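Local coordinates for protein beta-xylanase (Roseburia intestinalis L1-82, PDB 6SGF) that binds xylan weakly through this CBM86 carbohydrate-binding module, one domain of a larger family 10 enzyme that probably cleaves the beta-1,4-xylosidic links of xylan, at residues F34-L45 with D105-P116; G4-L14 with L123-A132. All coordinates share one frame; numbering follows the deposited sequence.

Contact 1 (F34-L45 with D105-P116). With XYP (beta-D-xylopyranose), chain H; XYP (beta-D-xylopyranose), chain C; XYP (beta-D-xylopyranose), chain D.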
loop_
_atom_site.group_PDB
_atom_site.type_symbol
_atom_site.label_atom_id
_atom_site.label_comp_id
_atom_site.label_asym_id
_atom_site.label_seq_id
_atom_site.Cartn_x
_atom_site.Cartn_y
_atom_site.Cartn_z
ATOM N N PHE B 34 -19.665 8.432 -4.314
ATOM C CA PHE B 34 -20.542 8.032 -5.407
ATOM C C PHE B 34 -21.913 8.666 -5.219
ATOM O O PHE B 34 -22.526 8.536 -4.156
ATOM C CB PHE B 34 -20.726 6.529 -5.476
ATOM C CG PHE B 34 -19.462 5.744 -5.473
ATOM C CD1 PHE B 34 -18.943 5.280 -4.271
ATOM C CD2 PHE B 34 -18.843 5.409 -6.650
ATOM C CE1 PHE B 34 -17.781 4.531 -4.249
ATOM C CE2 PHE B 34 -17.692 4.634 -6.650
ATOM C CZ PHE B 34 -17.175 4.184 -5.432
ATOM N N ALA B 35 -22.398 9.336 -6.246
ATOM C CA ALA B 35 -23.675 10.017 -6.161
ATOM C C ALA B 35 -24.808 9.275 -6.853
ATOM O O ALA B 35 -25.969 9.441 -6.458
ATOM C CB ALA B 35 -23.530 11.408 -6.786
ATOM N N LYS B 36 -24.499 8.473 -7.855
ATOM C CA LYS B 36 -25.562 7.781 -8.591
ATOM C C LYS B 36 -25.186 6.329 -8.819
ATOM O O LYS B 36 -24.029 5.986 -8.761
ATOM C CB LYS B 36 -25.804 8.440 -9.942
ATOM C CG LYS B 36 -27.215 8.301 -10.475
ATOM C CD LYS B 36 -27.399 7.429 -11.704
ATOM C CE LYS B 36 -28.855 7.329 -12.140
ATOM N NZ LYS B 36 -29.700 6.561 -11.207
ATOM N N GLN B 37 -26.189 5.518 -9.121
ATOM C CA GLN B 37 -26.022 4.098 -9.441
ATOM C C GLN B 37 -25.035 3.985 -10.604
ATOM O O GLN B 37 -25.132 4.710 -11.550
ATOM C CB GLN B 37 -27.350 3.447 -9.834
ATOM C CG GLN B 37 -27.291 1.940 -9.837
ATOM C CD GLN B 37 -28.600 1.275 -10.169
ATOM O OE1 GLN B 37 -29.394 1.795 -10.931
ATOM N NE2 GLN B 37 -28.823 0.125 -9.585
ATOM N N TYR B 38 -24.126 3.044 -10.464
ATOM C CA TYR B 38 -23.129 2.652 -11.462
ATOM C C TYR B 38 -22.025 3.694 -11.625
ATOM O O TYR B 38 -21.139 3.501 -12.480
ATOM C CB TYR B 38 -23.725 2.332 -12.855
ATOM C CG TYR B 38 -24.721 1.187 -12.790
ATOM C CD1 TYR B 38 -24.425 0.033 -12.091
ATOM C CD2 TYR B 38 -25.968 1.269 -13.409
ATOM C CE1 TYR B 38 -25.341 -1.008 -11.988
ATOM C CE2 TYR B 38 -26.895 0.212 -13.314
ATOM C CZ TYR B 38 -26.562 -0.918 -12.609
ATOM O OH TYR B 38 -27.434 -1.981 -12.500
ATOM N N ASN B 39 -22.021 4.765 -10.821
ATOM C CA ASN B 39 -20.857 5.636 -10.723
ATOM C C ASN B 39 -19.629 4.773 -10.414
ATOM O O ASN B 39 -19.694 3.807 -9.645
ATOM C CB ASN B 39 -21.003 6.672 -9.592
ATOM C CG ASN B 39 -21.698 7.990 -10.008
ATOM O OD1 ASN B 39 -21.833 8.888 -9.179
ATOM N ND2 ASN B 39 -22.129 8.100 -11.248
ATOM N N GLN B 40 -18.498 5.147 -10.982
ATOM C CA GLN B 40 -17.321 4.296 -10.911
ATOM C C GLN B 40 -16.061 5.086 -11.267
ATOM O O GLN B 40 -16.112 6.209 -11.804
ATOM C CB GLN B 40 -17.459 3.094 -11.836
ATOM C CG GLN B 40 -17.447 3.509 -13.279
ATOM C CD GLN B 40 -17.740 2.354 -14.210
ATOM O OE1 GLN B 40 -17.010 1.359 -14.252
ATOM N NE2 GLN B 40 -18.814 2.477 -14.954
ATOM N N VAL B 41 -14.916 4.459 -10.968
ATOM C CA VAL B 41 -13.600 4.982 -11.321
ATOM C C VAL B 41 -12.836 3.866 -12.000
ATOM O O VAL B 41 -13.001 2.689 -11.658
ATOM C CB VAL B 41 -12.817 5.488 -10.093
ATOM C CG1 VAL B 41 -11.461 6.069 -10.507
ATOM C CG2 VAL B 41 -13.610 6.511 -9.359
ATOM N N LYS B 42 -12.034 4.228 -12.986
ATOM C CA LYS B 42 -11.159 3.302 -13.683
ATOM C C LYS B 42 -9.738 3.831 -13.566
ATOM O O LYS B 42 -9.503 5.000 -13.852
ATOM C CB LYS B 42 -11.553 3.164 -15.151
ATOM C CG LYS B 42 -10.549 2.358 -15.956
ATOM C CD LYS B 42 -10.957 2.297 -17.446
ATOM C CE LYS B 42 -9.983 1.500 -18.255
ATOM N NZ LYS B 42 -10.361 1.422 -19.707
ATOM N N TRP B 43 -8.804 2.987 -13.111
ATOM C CA TRP B 43 -7.406 3.367 -12.986
ATOM C C TRP B 43 -6.523 2.555 -13.934
ATOM O O TRP B 43 -6.656 1.330 -14.018
ATOM C CB TRP B 43 -6.875 3.140 -11.577
ATOM C CG TRP B 43 -7.430 3.922 -10.459
ATOM C CD1 TRP B 43 -6.940 5.089 -9.945
ATOM C CD2 TRP B 43 -8.539 3.553 -9.650
ATOM N NE1 TRP B 43 -7.714 5.489 -8.866
ATOM C CE2 TRP B 43 -8.691 4.554 -8.663
ATOM C CE3 TRP B 43 -9.439 2.478 -9.671
ATOM C CZ2 TRP B 43 -9.681 4.498 -7.705
ATOM C CZ3 TRP B 43 -10.430 2.432 -8.725
ATOM C CH2 TRP B 43 -10.543 3.429 -7.745
ATOM N N THR B 44 -5.555 3.225 -14.557
ATOM C CA THR B 44 -4.560 2.569 -15.382
ATOM C C THR B 44 -3.413 2.045 -14.526
ATOM O O THR B 44 -2.992 2.686 -13.557
ATOM C CB THR B 44 -3.999 3.544 -16.431
ATOM O OG1 THR B 44 -5.078 4.171 -17.149
ATOM C CG2 THR B 44 -3.094 2.773 -17.424
ATOM N N LEU B 45 -2.915 0.872 -14.892
ATOM C CA LEU B 45 -1.769 0.305 -14.198
ATOM C C LEU B 45 -0.482 0.923 -14.742
ATOM O O LEU B 45 -0.418 1.294 -15.913
ATOM C CB LEU B 45 -1.744 -1.201 -14.376
ATOM C CG LEU B 45 -2.931 -2.007 -13.824
ATOM C CD1 LEU B 45 -2.576 -3.479 -14.049
ATOM C CD2 LEU B 45 -3.184 -1.650 -12.362
ATOM N N ASP B 105 -4.889 -3.993 -18.289
ATOM C CA ASP B 105 -4.442 -2.619 -18.444
ATOM C C ASP B 105 -5.012 -1.691 -17.379
ATOM O O ASP B 105 -4.488 -0.583 -17.197
ATOM C CB ASP B 105 -4.835 -2.070 -19.829
ATOM C CG ASP B 105 -6.354 -2.100 -20.084
ATOM O OD1 ASP B 105 -7.025 -3.076 -19.693
ATOM O OD2 ASP B 105 -6.882 -1.155 -20.703
ATOM N N ALA B 106 -6.040 -2.115 -16.652
ATOM C CA ALA B 106 -6.714 -1.221 -15.718
ATOM C C ALA B 106 -7.533 -2.033 -14.722
ATOM O O ALA B 106 -7.810 -3.215 -14.934
ATOM C CB ALA B 106 -7.627 -0.229 -16.446
ATOM N N VAL B 107 -7.931 -1.358 -13.633
ATOM C CA VAL B 107 -8.868 -1.880 -12.641
ATOM C C VAL B 107 -9.889 -0.793 -12.320
ATOM O O VAL B 107 -9.719 0.375 -12.670
ATOM C CB VAL B 107 -8.154 -2.347 -11.357
ATOM C CG1 VAL B 107 -7.177 -3.492 -11.697
ATOM C CG2 VAL B 107 -7.464 -1.193 -10.672
ATOM N N GLY B 108 -10.989 -1.195 -11.681
ATOM C CA GLY B 108 -12.032 -0.245 -11.365
ATOM C C GLY B 108 -12.828 -0.628 -10.129
ATOM O O GLY B 108 -12.828 -1.786 -9.688
ATOM N N ILE B 109 -13.502 0.382 -9.578
ATOM C CA ILE B 109 -14.440 0.239 -8.475
ATOM C C ILE B 109 -15.714 0.960 -8.881
ATOM O O ILE B 109 -15.643 2.070 -9.422
ATOM C CB ILE B 109 -13.906 0.817 -7.155
ATOM C CG1 ILE B 109 -12.662 0.047 -6.707
ATOM C CG2 ILE B 109 -15.056 0.810 -6.108
ATOM C CD1 ILE B 109 -12.027 0.638 -5.397
ATOM N N MET B 110 -16.861 0.320 -8.648
ATOM C CA MET B 110 -18.177 0.826 -9.023
ATOM C C MET B 110 -19.178 0.518 -7.905
ATOM O O MET B 110 -18.981 -0.419 -7.135
ATOM C CB MET B 110 -18.627 0.164 -10.341
ATOM C CG MET B 110 -20.010 0.512 -10.791
ATOM S SD MET B 110 -20.434 -0.369 -12.333
ATOM C CE MET B 110 -20.705 -2.048 -11.796
ATOM N N ILE B 111 -20.266 1.285 -7.821
ATOM C CA ILE B 111 -21.372 0.937 -6.920
ATOM C C ILE B 111 -22.590 0.527 -7.739
ATOM O O ILE B 111 -22.835 1.057 -8.828
ATOM C CB ILE B 111 -21.748 2.076 -5.946
ATOM C CG1 ILE B 111 -22.134 3.348 -6.686
ATOM C CG2 ILE B 111 -20.600 2.306 -4.960
ATOM C CD1 ILE B 111 -23.306 4.068 -6.004
ATOM N N THR B 112 -23.371 -0.408 -7.191
ATOM C CA THR B 112 -24.630 -0.816 -7.809
ATOM C C THR B 112 -25.843 -0.310 -7.050
ATOM O O THR B 112 -26.979 -0.548 -7.488
ATOM C CB THR B 112 -24.736 -2.342 -7.921
ATOM O OG1 THR B 112 -24.540 -2.932 -6.639
ATOM C CG2 THR B 112 -23.692 -2.896 -8.876
ATOM N N GLU B 113 -25.652 0.376 -5.929
ATOM C CA GLU B 113 -26.788 0.902 -5.174
ATOM C C GLU B 113 -27.586 1.927 -5.987
ATOM O O GLU B 113 -27.031 2.906 -6.504
ATOM C CB GLU B 113 -26.268 1.544 -3.891
ATOM C CG GLU B 113 -27.207 1.591 -2.712
ATOM C CD GLU B 113 -27.454 0.218 -2.116
ATOM O OE1 GLU B 113 -26.587 -0.301 -1.347
ATOM O OE2 GLU B 113 -28.528 -0.329 -2.425
ATOM N N ASP B 114 -28.912 1.733 -6.042
ATOM C CA ASP B 114 -29.779 2.568 -6.878
ATOM C C ASP B 114 -29.955 3.988 -6.329
ATOM O O ASP B 114 -30.181 4.910 -7.114
ATOM C CB ASP B 114 -31.119 1.869 -7.125
ATOM C CG ASP B 114 -31.889 1.643 -5.878
ATOM O OD1 ASP B 114 -31.337 1.928 -4.799
ATOM O OD2 ASP B 114 -33.051 1.201 -5.979
ATOM N N LYS B 115 -29.927 4.192 -5.005
ATOM C CA LYS B 115 -30.077 5.529 -4.413
ATOM C C LYS B 115 -29.002 5.754 -3.355
ATOM O O LYS B 115 -29.268 5.704 -2.142
ATOM C CB LYS B 115 -31.469 5.741 -3.813
ATOM C CG LYS B 115 -32.591 5.529 -4.814
ATOM C CD LYS B 115 -33.220 6.847 -5.242
ATOM C CE LYS B 115 -33.767 6.782 -6.666
ATOM N NZ LYS B 115 -32.848 7.448 -7.645
ATOM N N PRO B 116 -27.776 6.043 -3.784
ATOM C CA PRO B 116 -26.674 6.187 -2.826
ATOM C C PRO B 116 -26.903 7.343 -1.866
ATOM O O PRO B 116 -27.391 8.404 -2.245
ATOM C CB PRO B 116 -25.444 6.445 -3.716
ATOM C CG PRO B 116 -25.863 6.253 -5.098
ATOM C CD PRO B 116 -27.356 6.288 -5.175
HETATM C C1 XYP H . -22.169 0.721 -16.719
HETATM C C2 XYP H . -21.096 -0.082 -15.982
HETATM C C3 XYP H . -21.496 -1.515 -15.923
HETATM C C4 XYP H . -22.919 -1.700 -15.448
HETATM C C5 XYP H . -23.938 -0.860 -16.231
HETATM O O2 XYP H . -19.839 0.156 -16.620
HETATM O O3 XYP H . -20.589 -2.190 -15.004
HETATM O O4 XYP H . -23.218 -3.098 -15.591
HETATM O O5 XYP H . -23.513 0.535 -16.097
HETATM O O1 XYP C . -22.946 6.245 -19.714
HETATM C C1 XYP C . -22.541 5.503 -18.639
HETATM C C2 XYP C . -23.771 4.979 -17.890
HETATM C C3 XYP C . -23.470 3.978 -16.830
HETATM C C4 XYP C . -22.523 3.000 -17.453
HETATM C C5 XYP C . -21.235 3.591 -18.033
HETATM O O2 XYP C . -24.398 6.127 -17.301
HETATM O O3 XYP C . -24.675 3.256 -16.417
HETATM O O4 XYP C . -22.158 2.084 -16.447
HETATM O O5 XYP C . -21.609 4.455 -19.167
HETATM C C1 XYP D . -24.161 -3.735 -14.812
HETATM C C2 XYP D . -24.486 -5.120 -15.376
HETATM C C3 XYP D . -25.424 -5.884 -14.506
HETATM C C4 XYP D . -24.880 -5.924 -13.124
HETATM C C5 XYP D . -24.476 -4.549 -12.580
HETATM O O2 XYP D . -25.087 -4.998 -16.666
HETATM O O3 XYP D . -25.483 -7.247 -14.978
HETATM O O4 XYP D . -25.857 -6.382 -12.191
HETATM O O5 XYP D . -23.515 -3.910 -13.462
HETATM O O HOH W 1 -29.103 6.630 -8.735
HETATM O O HOH W 2 -9.446 -1.124 -20.822
#
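Ile111 lays its CG2 methyl over the centre of one face of the Phe34 ring. This CH-pi contact measures 3.5 Å from Ile111 CG2 to the ring centroid, 13° off the ring normal. It sits beside an antiparallel pair of central strands in one sheet of a beta-sandwich carbohydrate-binding module. Chi1 of Ile111 (58°) turns CG1 in between the backbone N and the carbonyl carbon, and CD1 then packs on Phe34 CB. On the same side of the sheet, Trp43 brings the edge of its indole to Ile109, with CZ3 3.8 Å from CG1, while Val41 CG1 lies over an indole face. Paired backbone bonds join Val41 to Ile109 and Trp43 to Val107.

The opposite side carries Gln40 and Met110, a non-hydrogen-bonded pair, and faces the xylose units of the bound glycan. Just before this strand, Tyr38 stands in a type II turn from Lys36 to Asn39. One face of its ring is packed by Gln37 CG and the other by the xylose of chain H. Met110 SD lies obliquely to this ring, a Met-aromatic contact. Gln40 NE2 gives a straight bond (169°) to O2 of the same xylose, 3.0 Å away, while Gln40 OE1 is held by Lys71.

At the turn, Gln37 reaches out with an extended chain. Its NE2 donates to Thr112 O at 2.9 Å, with the acceptor close to the amide plane. At the far end, one water joins Lys42 to Asp105, lying 2.9 Å from Lys42 NZ and 2.6 Å from Asp105 OD2.

Contact 2 (G4-L14 with L123-A132); sequences GVKKVFTADQL and LVSVTFELKA. With CD (cadmium ion), chain S.
Phe9 and Phe128 meet rim to rim, with Phe9 CE2 3.7 Å from Phe128 CE1 and the ring planes at 61°. CE1 of Phe128 lies in the plane of the Phe9 ring, at its edge. Along this apolar side, Leu14 CD1 touches both Leu123 CD2 and Val126 CG2. Val5 and Leu130 run side by side and touch through CG1 and CD1.

Regular backbone bonds join the two strands. Lys7 pairs with Phe128, and Phe9 with Val126, each through two bonds. Phe128 N to Lys7 O is short and straight, at 2.7 Å and 178°. Ala11 N bonds only weakly to Val124 O.

The charged contact is at the other end. Lys6 NZ makes a salt bridge to Glu129 OE1 at 3.4 Å, its bond weak. Glu129, with CG anti to its N (chi1 -176°) and an extended chain, grips a cadmium ion with both oxygens, OE1 at 2.5 Å and OE2 at 2.6 Å.

On the outer side, Val8 CG2 touches Thr127 OG1, and Val8 packs on Val8 of the second subunit. Val124 and Ser125 form a classic beta bulge with strand 54-62, while strands 6-10 and 119-130 make an antiparallel pair in one sheet of the beta-sandwich.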
loop_
_atom_site.group_PDB
_atom_site.type_symbol
_atom_site.label_atom_id
_atom_site.label_comp_id
_atom_site.label_asym_id
_atom_site.label_seq_id
_atom_site.Cartn_x
_atom_site.Cartn_y
_atom_site.Cartn_z
ATOM N N GLY B 4 3.302 -16.836 -7.656
ATOM C CA GLY B 4 3.781 -16.511 -6.328
ATOM C C GLY B 4 4.334 -15.100 -6.257
ATOM O O GLY B 4 4.300 -14.488 -5.203
ATOM N N VAL B 5 4.813 -14.582 -7.391
ATOM C CA VAL B 5 5.344 -13.225 -7.424
ATOM C C VAL B 5 4.179 -12.260 -7.270
ATOM O O VAL B 5 3.096 -12.489 -7.826
ATOM C CB VAL B 5 6.093 -12.983 -8.743
ATOM C CG1 VAL B 5 6.293 -11.500 -9.002
ATOM C CG2 VAL B 5 7.433 -13.712 -8.729
ATOM N N LYS B 6 4.385 -11.190 -6.517
ATOM C CA LYS B 6 3.321 -10.200 -6.300
ATOM C C LYS B 6 3.737 -8.842 -6.805
ATOM O O LYS B 6 4.794 -8.389 -6.470
ATOM C CB LYS B 6 3.012 -10.011 -4.830
ATOM C CG LYS B 6 2.332 -11.175 -4.169
ATOM C CD LYS B 6 1.996 -10.830 -2.793
ATOM C CE LYS B 6 1.055 -11.805 -2.163
ATOM N NZ LYS B 6 1.721 -13.098 -1.947
ATOM N N LYS B 7 2.939 -8.288 -7.676
ATOM C CA LYS B 7 3.093 -6.914 -8.106
ATOM C C LYS B 7 2.070 -6.066 -7.349
ATOM O O LYS B 7 0.860 -6.268 -7.498
ATOM C CB LYS B 7 2.894 -6.816 -9.615
ATOM C CG LYS B 7 4.042 -7.365 -10.497
ATOM C CD LYS B 7 5.452 -6.972 -10.004
ATOM C CE LYS B 7 5.572 -5.510 -9.473
ATOM N NZ LYS B 7 5.939 -4.456 -10.457
ATOM N N VAL B 8 2.540 -5.163 -6.496
ATOM C CA VAL B 8 1.661 -4.395 -5.615
ATOM C C VAL B 8 1.723 -2.942 -6.029
ATOM O O VAL B 8 2.810 -2.376 -6.126
ATOM C CB VAL B 8 2.069 -4.527 -4.135
ATOM C CG1 VAL B 8 1.196 -3.630 -3.270
ATOM C CG2 VAL B 8 2.002 -5.948 -3.640
ATOM N N PHE B 9 0.574 -2.320 -6.230
ATOM C CA PHE B 9 0.516 -0.892 -6.508
ATOM C C PHE B 9 -0.295 -0.198 -5.430
ATOM O O PHE B 9 -1.510 -0.429 -5.317
ATOM C CB PHE B 9 -0.089 -0.637 -7.887
ATOM C CG PHE B 9 0.556 -1.417 -8.975
ATOM C CD1 PHE B 9 1.878 -1.196 -9.308
ATOM C CD2 PHE B 9 -0.146 -2.397 -9.646
ATOM C CE1 PHE B 9 2.493 -1.934 -10.318
ATOM C CE2 PHE B 9 0.455 -3.142 -10.660
ATOM C CZ PHE B 9 1.784 -2.901 -10.996
ATOM N N THR B 10 0.351 0.701 -4.690
ATOM C CA THR B 10 -0.385 1.542 -3.764
ATOM C C THR B 10 -1.130 2.630 -4.554
ATOM O O THR B 10 -0.894 2.834 -5.748
ATOM C CB THR B 10 0.538 2.155 -2.714
ATOM O OG1 THR B 10 1.576 2.921 -3.322
ATOM C CG2 THR B 10 1.196 1.054 -1.846
ATOM N N ALA B 11 -2.080 3.295 -3.874
ATOM C CA ALA B 11 -2.963 4.260 -4.523
ATOM C C ALA B 11 -2.190 5.331 -5.288
ATOM O O ALA B 11 -2.556 5.680 -6.416
ATOM C CB ALA B 11 -3.893 4.912 -3.502
ATOM N N ASP B 12 -1.105 5.850 -4.709
ATOM C CA ASP B 12 -0.409 6.924 -5.409
ATOM C C ASP B 12 0.263 6.471 -6.697
ATOM O O ASP B 12 0.694 7.328 -7.478
ATOM C CB ASP B 12 0.621 7.606 -4.495
ATOM C CG ASP B 12 1.866 6.786 -4.255
ATOM O OD1 ASP B 12 1.790 5.542 -4.186
ATOM O OD2 ASP B 12 2.932 7.411 -4.055
ATOM N N GLN B 13 0.315 5.169 -6.975
ATOM C CA GLN B 13 0.868 4.696 -8.239
ATOM C C GLN B 13 -0.185 4.482 -9.323
ATOM O O GLN B 13 0.184 4.223 -10.469
ATOM C CB GLN B 13 1.633 3.388 -8.014
ATOM C CG GLN B 13 2.696 3.439 -6.955
ATOM C CD GLN B 13 3.392 2.097 -6.782
ATOM O OE1 GLN B 13 2.971 1.257 -5.995
ATOM N NE2 GLN B 13 4.464 1.893 -7.531
ATOM N N LEU B 14 -1.466 4.632 -9.001
ATOM C CA LEU B 14 -2.562 4.343 -9.909
ATOM C C LEU B 14 -3.111 5.682 -10.393
ATOM O O LEU B 14 -3.603 6.478 -9.594
ATOM C CB LEU B 14 -3.628 3.507 -9.197
ATOM C CG LEU B 14 -3.175 2.112 -8.761
ATOM C CD1 LEU B 14 -4.244 1.465 -7.912
ATOM C CD2 LEU B 14 -2.879 1.278 -10.009
ATOM N N LEU B 123 -9.591 3.507 -1.639
ATOM C CA LEU B 123 -8.750 2.457 -2.194
ATOM C C LEU B 123 -7.343 2.634 -1.654
ATOM O O LEU B 123 -6.750 3.702 -1.823
ATOM C CB LEU B 123 -8.743 2.483 -3.726
ATOM C CG LEU B 123 -7.769 1.492 -4.372
ATOM C CD1 LEU B 123 -8.177 0.052 -4.198
ATOM C CD2 LEU B 123 -7.555 1.781 -5.836
ATOM N N VAL B 124 -6.802 1.571 -1.056
ATOM C CA VAL B 124 -5.464 1.541 -0.471
ATOM C C VAL B 124 -4.442 0.990 -1.441
ATOM O O VAL B 124 -3.369 1.570 -1.634
ATOM C CB VAL B 124 -5.492 0.696 0.829
ATOM C CG1 VAL B 124 -4.087 0.531 1.420
ATOM C CG2 VAL B 124 -6.508 1.278 1.812
ATOM N N SER B 125 -4.731 -0.154 -2.049
ATOM C CA SER B 125 -3.752 -0.789 -2.906
ATOM C C SER B 125 -4.446 -1.843 -3.743
ATOM O O SER B 125 -5.536 -2.302 -3.398
ATOM C CB SER B 125 -2.642 -1.432 -2.089
ATOM O OG SER B 125 -3.120 -2.532 -1.340
ATOM N N VAL B 126 -3.775 -2.237 -4.819
ATOM C CA VAL B 126 -4.177 -3.369 -5.647
ATOM C C VAL B 126 -2.959 -4.252 -5.866
ATOM O O VAL B 126 -1.882 -3.759 -6.213
ATOM C CB VAL B 126 -4.765 -2.915 -6.994
ATOM C CG1 VAL B 126 -5.233 -4.155 -7.791
ATOM C CG2 VAL B 126 -5.919 -1.926 -6.764
ATOM N N THR B 127 -3.124 -5.547 -5.613
ATOM C CA THR B 127 -2.046 -6.525 -5.674
ATOM C C THR B 127 -2.348 -7.584 -6.724
ATOM O O THR B 127 -3.439 -8.147 -6.730
ATOM C CB THR B 127 -1.862 -7.228 -4.327
ATOM O OG1 THR B 127 -1.405 -6.289 -3.329
ATOM C CG2 THR B 127 -0.852 -8.367 -4.514
ATOM N N PHE B 128 -1.383 -7.850 -7.601
ATOM C CA PHE B 128 -1.466 -8.913 -8.598
ATOM C C PHE B 128 -0.542 -10.041 -8.185
ATOM O O PHE B 128 0.675 -9.842 -8.105
ATOM C CB PHE B 128 -1.072 -8.380 -9.961
ATOM C CG PHE B 128 -2.004 -7.319 -10.452
ATOM C CD1 PHE B 128 -1.888 -6.023 -9.998
ATOM C CD2 PHE B 128 -3.015 -7.638 -11.324
ATOM C CE1 PHE B 128 -2.762 -5.052 -10.425
ATOM C CE2 PHE B 128 -3.895 -6.660 -11.773
ATOM C CZ PHE B 128 -3.773 -5.371 -11.301
ATOM N N GLU B 129 -1.116 -11.198 -7.871
ATOM C CA GLU B 129 -0.317 -12.375 -7.572
ATOM C C GLU B 129 -0.255 -13.274 -8.800
ATOM O O GLU B 129 -1.297 -13.706 -9.313
ATOM C CB GLU B 129 -0.825 -13.162 -6.376
ATOM C CG GLU B 129 0.162 -14.308 -6.117
ATOM C CD GLU B 129 0.093 -14.831 -4.736
ATOM O OE1 GLU B 129 -0.705 -14.258 -3.966
ATOM O OE2 GLU B 129 0.822 -15.811 -4.418
ATOM N N LEU B 130 0.945 -13.578 -9.251
ATOM C CA LEU B 130 1.102 -14.333 -10.483
ATOM C C LEU B 130 0.989 -15.826 -10.183
ATOM O O LEU B 130 1.191 -16.284 -9.059
ATOM C CB LEU B 130 2.436 -14.023 -11.139
ATOM C CG LEU B 130 2.753 -12.532 -11.317
ATOM C CD1 LEU B 130 4.020 -12.372 -12.119
ATOM C CD2 LEU B 130 1.578 -11.808 -11.977
ATOM N N LYS B 131 0.620 -16.584 -11.205
ATOM C CA LYS B 131 0.541 -18.032 -11.048
ATOM C C LYS B 131 1.908 -18.622 -10.739
ATOM O O LYS B 131 2.943 -18.097 -11.154
ATOM C CB LYS B 131 -0.004 -18.659 -12.328
ATOM C CG LYS B 131 -1.451 -18.307 -12.639
ATOM C CD LYS B 131 -1.881 -18.832 -13.997
ATOM C CE LYS B 131 -3.241 -18.245 -14.380
ATOM N NZ LYS B 131 -3.655 -18.564 -15.771
ATOM N N ALA B 132 1.901 -19.713 -9.968
ATOM C CA ALA B 132 3.130 -20.451 -9.719
ATOM C C ALA B 132 3.721 -20.837 -11.067
ATOM O O ALA B 132 2.995 -21.200 -11.991
ATOM C CB ALA B 132 2.842 -21.699 -8.883
HETATM CD CD CD S . -0.535 -15.976 -2.235
#

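How the contacts relate
The chain begins in contact 2, where strand 6-10 pairs with a strand more than a hundred residues later. It then passes through strands 15-19, 22-26 and 29-34 and enters contact 1 at Phe34. Residues 105-116 close that loop. Strand 119-130 follows next and closes the longer one, so contact 1 lies wholly within the span of contact 2. The two do not cross. Contact 1 joins neighbours in the five-stranded sheet that binds xylose, and contact 2 joins neighbours in the other sheet. They meet between the sheets, where Leu45 CD1 packs 3.5 Å from Phe128 CZ and Trp43 lies against Leu14.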